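Local coordinates for oxidoreductase, short chain dehydrogenase/reductase family protein (Bifidobacterium adolescentis L2-32, PDB 6OW4) that acts as an NADH-dependent 20beta-hydroxysteroid dehydrogenase, interconverting the 20-keto and 20beta-hydroxy groups of steroids, at residues F[37-42]-F[122-127]. Sequence-based numbering, arbitrary orientation.
Sequences FSMRGR and VDFAFL
Met39 reaches across with its terminal methyl, CE, which lies 3.6 Å from CD2 of Phe124 and meets the ring obliquely, with CE2 the next nearest ring atom. The Met39 chain bends at chi2 and again at chi3 (-64°), curling CE back over the Arg42 guanidinium; there it sits 3.5 Å above the plane, over its centre. The same methyl thus touches both the Phe124 ring and the guanidinium. The Phe124 ring edge looks toward Arg42 NH2, which lies near the ring plane, 3.8 Å from Phe124 CB. Arg42 is modelled in two conformers; in one of them NH2 makes a weak and doubtful hydrogen bond of 3.3 Å to Asp123 O, which lies at the guanidinium edge, while NE packs 3.6 Å from Asp123 CB and has no polar partner in the model. NH1 points to the end of helix 262-273, with a weak bond to Ala273 O and a long, weak ion pair with Asp275 OD1. Arg42 and Asp123 form no salt bridge: guanidinium and carboxylate planes stand 82° apart, and Arg42 NE is 4.8 Å from Asp123 OD2. That oxygen instead lies 3.4 Å from Arg42 CA and accepts a hydrogen bond from Lys43 N. Met39 to Arg42 form a type II turn, with Gly41 at positive phi, delivering the chain into strand 42-47. The contact thus joins the entry of the first strand to that of its parallel neighbour 124-127, at the centre of the 3-2-1-4-5-6-7 Rossmann sheet of short-chain dehydrogenases, at the strand ends opposite those that meet NAD.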
ATOM      1  N   PHE F  37     -10.647  -9.488 -25.445  1.00 33.80           N
ATOM      2  CA  PHE F  37     -11.016 -10.489 -24.408  1.00 33.96           C
ATOM      3  C   PHE F  37     -11.001 -11.907 -24.994  1.00 34.23           C
ATOM      4  O   PHE F  37     -11.239 -12.871 -24.238  1.00 33.44           O
ATOM      5  CB  PHE F  37     -12.381 -10.143 -23.808  1.00 34.05           C
ATOM      6  CG  PHE F  37     -12.421  -8.799 -23.130  1.00 34.07           C
ATOM      7  CD1 PHE F  37     -12.742  -7.655 -23.844  1.00 34.16           C
ATOM      8  CD2 PHE F  37     -12.113  -8.674 -21.785  1.00 34.48           C
ATOM      9  CE1 PHE F  37     -12.768  -6.416 -23.222  1.00 34.89           C
ATOM     10  CE2 PHE F  37     -12.140  -7.434 -21.163  1.00 34.63           C
ATOM     11  CZ  PHE F  37     -12.468  -6.308 -21.882  1.00 35.03           C
ATOM     12  N   SER F  38     -10.733 -12.032 -26.298  1.00 34.60           N
ATOM     13  CA  SER F  38     -10.534 -13.328 -26.997  1.00 36.02           C
ATOM     14  C   SER F  38      -9.252 -13.991 -26.483  1.00 36.75           C
ATOM     15  O   SER F  38      -8.338 -13.265 -26.045  1.00 36.51           O
ATOM     16  CB  SER F  38     -10.491 -13.146 -28.492  1.00 36.45           C
ATOM     17  OG  SER F  38     -10.145 -14.359 -29.143  1.00 37.08           O
ATOM     18  N   MET F  39      -9.205 -15.323 -26.526  1.00 38.71           N
ATOM     19  CA  MET F  39      -7.998 -16.132 -26.218  1.00 40.63           C
ATOM     20  C   MET F  39      -7.803 -17.172 -27.329  1.00 41.76           C
ATOM     21  O   MET F  39      -7.265 -18.259 -27.040  1.00 41.67           O
ATOM     22  CB  MET F  39      -8.137 -16.827 -24.859  1.00 40.83           C
ATOM     23  CG  MET F  39      -8.212 -15.868 -23.681  1.00 40.79           C
ATOM     24  SD  MET F  39      -6.656 -14.980 -23.375  1.00 40.87           S
ATOM     25  CE  MET F  39      -5.571 -16.334 -22.927  1.00 41.23           C
ATOM     26  N   ARG F  40      -8.212 -16.836 -28.557  1.00 43.10           N
ATOM     27  CA  ARG F  40      -8.120 -17.725 -29.745  1.00 44.82           C
ATOM     28  C   ARG F  40      -6.660 -17.799 -30.199  1.00 45.38           C
ATOM     29  O   ARG F  40      -5.982 -16.753 -30.190  1.00 45.96           O
ATOM     30  CB  ARG F  40      -9.037 -17.233 -30.867  1.00 46.60           C
ATOM     31  CG  ARG F  40     -10.519 -17.328 -30.534  1.00 49.13           C
ATOM     32  CD  ARG F  40     -11.385 -17.607 -31.747  1.00 50.86           C
ATOM     33  NE  ARG F  40     -12.788 -17.759 -31.383  1.00 53.56           N
ATOM     34  CZ  ARG F  40     -13.317 -18.823 -30.780  1.00 55.34           C
ATOM     35  NH1 ARG F  40     -12.564 -19.864 -30.457  1.00 54.10           N
ATOM     36  NH2 ARG F  40     -14.609 -18.842 -30.500  1.00 56.66           N
ATOM     37  N   GLY F  41      -6.204 -19.002 -30.563  1.00 46.01           N
ATOM     38  CA  GLY F  41      -4.824 -19.283 -31.000  1.00 46.23           C
ATOM     39  C   GLY F  41      -3.825 -19.167 -29.859  1.00 45.49           C
ATOM     40  O   GLY F  41      -2.629 -18.968 -30.155  1.00 49.92           O
ATOM     41  N   ARG F  42      -4.287 -19.298 -28.608  1.00 43.39           N
ATOM     42  CA  ARG F  42      -3.436 -19.196 -27.391  0.59 42.25           C
ATOM     43  C   ARG F  42      -3.518 -20.505 -26.600  1.00 42.25           C
ATOM     44  O   ARG F  42      -4.564 -21.181 -26.684  1.00 42.73           O
ATOM     45  CB  ARG F  42      -3.860 -18.004 -26.527  0.59 40.48           C
ATOM     46  CG  ARG F  42      -3.389 -16.659 -27.063  0.59 39.52           C
ATOM     47  CD  ARG F  42      -3.592 -15.518 -26.082  0.59 38.56           C
ATOM     48  NE  ARG F  42      -2.751 -15.632 -24.895  0.59 37.70           N
ATOM     49  CZ  ARG F  42      -2.594 -14.681 -23.974  0.59 36.75           C
ATOM     50  NH1 ARG F  42      -3.219 -13.521 -24.091  0.59 36.54           N
ATOM     51  NH2 ARG F  42      -1.808 -14.898 -22.934  0.59 35.84           N
ATOM     52  N   VAL F 122       3.206 -22.382 -24.048  1.00 39.61           N
ATOM     53  CA  VAL F 122       2.520 -21.718 -22.899  1.00 39.53           C
ATOM     54  C   VAL F 122       2.528 -20.204 -23.148  1.00 38.92           C
ATOM     55  O   VAL F 122       3.609 -19.594 -23.040  1.00 38.71           O
ATOM     56  CB  VAL F 122       3.191 -22.096 -21.563  1.00 40.19           C
ATOM     57  CG1 VAL F 122       2.703 -21.241 -20.402  1.00 40.12           C
ATOM     58  CG2 VAL F 122       2.999 -23.572 -21.244  1.00 41.02           C
ATOM     59  N   ASP F 123       1.362 -19.644 -23.495  1.00 38.25           N
ATOM     60  CA  ASP F 123       1.114 -18.185 -23.663  1.00 37.63           C
ATOM     61  C   ASP F 123       0.677 -17.589 -22.321  1.00 35.45           C
ATOM     62  O   ASP F 123       0.970 -16.406 -22.083  1.00 34.20           O
ATOM     63  CB  ASP F 123       0.041 -17.911 -24.720  1.00 38.39           C
ATOM     64  CG  ASP F 123       0.416 -18.361 -26.121  1.00 40.32           C
ATOM     65  OD1 ASP F 123       1.280 -17.706 -26.737  1.00 43.54           O
ATOM     66  OD2 ASP F 123      -0.160 -19.365 -26.584  1.00 42.26           O
ATOM     67  N   PHE F 124      -0.022 -18.367 -21.492  1.00 33.46           N
ATOM     68  CA  PHE F 124      -0.512 -17.946 -20.154  1.00 32.31           C
ATOM     69  C   PHE F 124      -0.358 -19.094 -19.152  1.00 30.78           C
ATOM     70  O   PHE F 124      -0.306 -20.265 -19.567  1.00 31.45           O
ATOM     71  CB  PHE F 124      -1.974 -17.504 -20.235  1.00 32.97           C
ATOM     72  CG  PHE F 124      -2.930 -18.607 -20.611  1.00 33.88           C
ATOM     73  CD1 PHE F 124      -3.516 -19.402 -19.637  1.00 34.48           C
ATOM     74  CD2 PHE F 124      -3.230 -18.863 -21.940  1.00 34.52           C
ATOM     75  CE1 PHE F 124      -4.387 -20.423 -19.985  1.00 34.62           C
ATOM     76  CE2 PHE F 124      -4.105 -19.882 -22.286  1.00 34.89           C
ATOM     77  CZ  PHE F 124      -4.682 -20.660 -21.309  1.00 34.90           C
ATOM     78  N   ALA F 125      -0.302 -18.754 -17.864  1.00 28.39           N
ATOM     79  CA  ALA F 125      -0.264 -19.705 -16.731  1.00 27.13           C
ATOM     80  C   ALA F 125      -1.057 -19.114 -15.563  1.00 25.11           C
ATOM     81  O   ALA F 125      -0.737 -17.987 -15.143  1.00 22.80           O
ATOM     82  CB  ALA F 125       1.164 -19.999 -16.347  1.00 27.03           C
ATOM     83  N   PHE F 126      -2.073 -19.838 -15.090  1.00 25.29           N
ATOM     84  CA  PHE F 126      -2.848 -19.502 -13.870  1.00 25.59           C
ATOM     85  C   PHE F 126      -2.356 -20.398 -12.729  1.00 26.12           C
ATOM     86  O   PHE F 126      -2.800 -21.557 -12.622  1.00 27.68           O
ATOM     87  CB  PHE F 126      -4.353 -19.624 -14.122  1.00 25.05           C
ATOM     88  CG  PHE F 126      -5.221 -19.213 -12.959  1.00 24.31           C
ATOM     89  CD1 PHE F 126      -4.859 -18.161 -12.130  1.00 23.67           C
ATOM     90  CD2 PHE F 126      -6.415 -19.869 -12.700  1.00 24.54           C
ATOM     91  CE1 PHE F 126      -5.661 -17.787 -11.064  1.00 23.40           C
ATOM     92  CE2 PHE F 126      -7.218 -19.492 -11.635  1.00 24.21           C
ATOM     93  CZ  PHE F 126      -6.839 -18.453 -10.819  1.00 23.47           C
ATOM     94  N   LEU F 127      -1.451 -19.858 -11.911  1.00 26.43           N
ATOM     95  CA  LEU F 127      -0.726 -20.590 -10.840  1.00 26.19           C
ATOM     96  C   LEU F 127      -1.552 -20.482  -9.553  1.00 26.49           C
ATOM     97  O   LEU F 127      -1.206 -19.668  -8.674  1.00 26.37           O
ATOM     98  CB  LEU F 127       0.676 -19.989 -10.720  1.00 26.18           C
ATOM     99  CG  LEU F 127       1.411 -19.851 -12.055  1.00 26.69           C
ATOM    100  CD1 LEU F 127       2.429 -18.727 -12.014  1.00 26.96           C
ATOM    101  CD2 LEU F 127       2.067 -21.161 -12.452  1.00 26.65           C
TER